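Local coordinates for type I modular polyketide synthase (Streptomyces albus subsp. albus, PDB 6IYR), which probably transfers acyl groups from malonyl-coenzyme A-type extender units to the acyl carrier protein, as the acyltransferase domain of module 8 in salinomycin biosynthesis, at residues A[395-401]-A[421-426]. Sequence-based numbering, arbitrary orientation.
Sequences VEASAHP and QGTLRR
V395 and Q421 pair as parallel strand residues, and the next residue, E396, makes the bond: its N gives a nearly straight hydrogen bond to Q421 O, 2.7 Å. Beyond this point the strands end, but backbone bonding goes on: L424 N donates to S398 O at 3.1 Å.

Side chains and a water add to these bonds. T423 OG1 donates to E396 O at 2.7 Å, arriving 27° from the carbonyl plane. It stands beside its own backbone N (chi1 -60°), and it is also hydrogen-bonded to W206 NE1 of helix 188-208. Within segment 395-401, S398 OG donates to E396 OE2, 2.7 Å, on the anti side of the carboxylate. One water accepts from T423 N and donates to S398 OG and L424 O. The E396 carboxylate also accepts from V402 N and L403 N, just ahead of helix 404-414.

At the far end the H400 ring is held on three sides. R426 N donates to ND1 at 3.0 Å, close to the ring plane. The R426 guanidinium lies flat over one face, centres 4.1 Å apart and planes at 27°. P401 CD sits over the opposite face, toward the rim, 3.4 Å above the plane. R426 also touches a crystal neighbour, so its pose may differ in solution.

Strand 393-396, helix 404-414 and edge strand 419-421 form a beta-alpha-beta unit of the parallel sheet. The contact ties together the two loops that follow these strands. The bond from R426 N suggests that ND1 carries no proton, so H400 is probably neutral with its proton on NE2.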
# COMPACT_ATOMS: atom_id res chain seq x y z
N VAL A 395 -0.84 -6.27 2.93
CA VAL A 395 -1.28 -5.72 1.66
C VAL A 395 -1.04 -4.23 1.64
O VAL A 395 -1.65 -3.47 2.40
CB VAL A 395 -2.77 -6.02 1.41
CG1 VAL A 395 -3.31 -5.27 0.22
CG2 VAL A 395 -2.97 -7.51 1.17
N GLU A 396 -0.21 -3.79 0.70
CA GLU A 396 0.02 -2.36 0.54
C GLU A 396 -1.01 -1.76 -0.36
O GLU A 396 -1.12 -2.13 -1.52
CB GLU A 396 1.46 -2.09 0.05
CG GLU A 396 1.93 -0.64 0.22
CD GLU A 396 3.31 -0.43 -0.34
OE1 GLU A 396 4.24 -1.10 0.15
OE2 GLU A 396 3.46 0.37 -1.29
N ALA A 397 -1.83 -0.88 0.20
CA ALA A 397 -2.88 -0.21 -0.51
C ALA A 397 -2.35 1.02 -1.21
O ALA A 397 -2.82 2.12 -0.92
CB ALA A 397 -3.97 0.24 0.45
N SER A 398 -1.49 0.83 -2.21
CA SER A 398 -0.81 1.95 -2.85
C SER A 398 -0.85 1.87 -4.36
O SER A 398 -0.98 0.77 -4.93
CB SER A 398 0.64 1.98 -2.39
OG SER A 398 1.33 0.83 -2.84
N ALA A 399 -0.43 2.96 -4.99
CA ALA A 399 -0.40 3.10 -6.44
C ALA A 399 0.84 2.44 -7.06
O ALA A 399 0.90 2.22 -8.28
CB ALA A 399 -0.43 4.58 -6.80
N HIS A 400 1.80 2.11 -6.19
CA HIS A 400 3.07 1.54 -6.54
C HIS A 400 3.74 1.07 -5.25
O HIS A 400 3.79 1.83 -4.30
CB HIS A 400 3.96 2.58 -7.19
CG HIS A 400 5.23 2.02 -7.71
ND1 HIS A 400 5.30 1.31 -8.89
CD2 HIS A 400 6.47 1.96 -7.16
CE1 HIS A 400 6.52 0.82 -9.04
NE2 HIS A 400 7.24 1.19 -8.00
N PRO A 401 4.26 -0.17 -5.20
CA PRO A 401 4.81 -0.77 -3.99
C PRO A 401 6.12 -0.15 -3.53
O PRO A 401 7.10 -0.24 -4.22
CB PRO A 401 5.09 -2.21 -4.38
CG PRO A 401 4.53 -2.40 -5.75
CD PRO A 401 4.37 -1.06 -6.37
N GLN A 421 2.45 -7.90 -0.33
CA GLN A 421 2.11 -7.54 -1.67
C GLN A 421 1.52 -6.15 -1.80
O GLN A 421 1.12 -5.55 -0.84
CB GLN A 421 1.16 -8.56 -2.26
CG GLN A 421 -0.24 -8.46 -1.76
CD GLN A 421 -1.17 -9.13 -2.72
OE1 GLN A 421 -1.70 -8.49 -3.60
NE2 GLN A 421 -1.33 -10.41 -2.57
N GLY A 422 1.56 -5.64 -3.01
CA GLY A 422 1.01 -4.36 -3.35
C GLY A 422 -0.36 -4.44 -3.98
O GLY A 422 -1.01 -5.47 -3.98
N THR A 423 -0.78 -3.31 -4.49
CA THR A 423 -2.03 -3.17 -5.21
C THR A 423 -1.79 -2.83 -6.67
O THR A 423 -1.96 -3.68 -7.54
CB THR A 423 -2.96 -2.15 -4.53
OG1 THR A 423 -3.23 -2.60 -3.21
CG2 THR A 423 -4.28 -2.07 -5.22
N LEU A 424 -1.42 -1.58 -6.95
CA LEU A 424 -1.12 -1.18 -8.28
C LEU A 424 0.35 -1.01 -8.47
O LEU A 424 1.14 -1.03 -7.52
CB LEU A 424 -1.85 0.09 -8.58
CG LEU A 424 -3.36 0.09 -8.33
CD1 LEU A 424 -3.87 1.48 -8.70
CD2 LEU A 424 -4.15 -0.92 -9.15
N ARG A 425 0.72 -0.66 -9.70
CA ARG A 425 2.09 -0.34 -10.04
C ARG A 425 2.13 0.83 -10.98
O ARG A 425 1.21 1.01 -11.73
CB ARG A 425 2.66 -1.50 -10.82
CG ARG A 425 3.66 -2.26 -10.04
CD ARG A 425 3.08 -3.61 -9.73
NE ARG A 425 3.79 -4.58 -10.51
CZ ARG A 425 4.15 -5.78 -10.05
NH1 ARG A 425 4.84 -6.59 -10.83
NH2 ARG A 425 3.76 -6.17 -8.85
N ARG A 426 3.30 1.46 -11.09
CA ARG A 426 3.48 2.52 -12.04
C ARG A 426 3.11 2.05 -13.45
O ARG A 426 3.48 0.97 -13.88
CB ARG A 426 4.92 3.00 -12.02
CG ARG A 426 5.13 4.30 -12.78
CD ARG A 426 6.25 5.10 -12.11
NE ARG A 426 7.35 4.20 -11.82
CZ ARG A 426 7.96 4.07 -10.66
NH1 ARG A 426 8.96 3.21 -10.54
NH2 ARG A 426 7.70 4.88 -9.66
O HOH W 1 1.09 -1.18 -4.67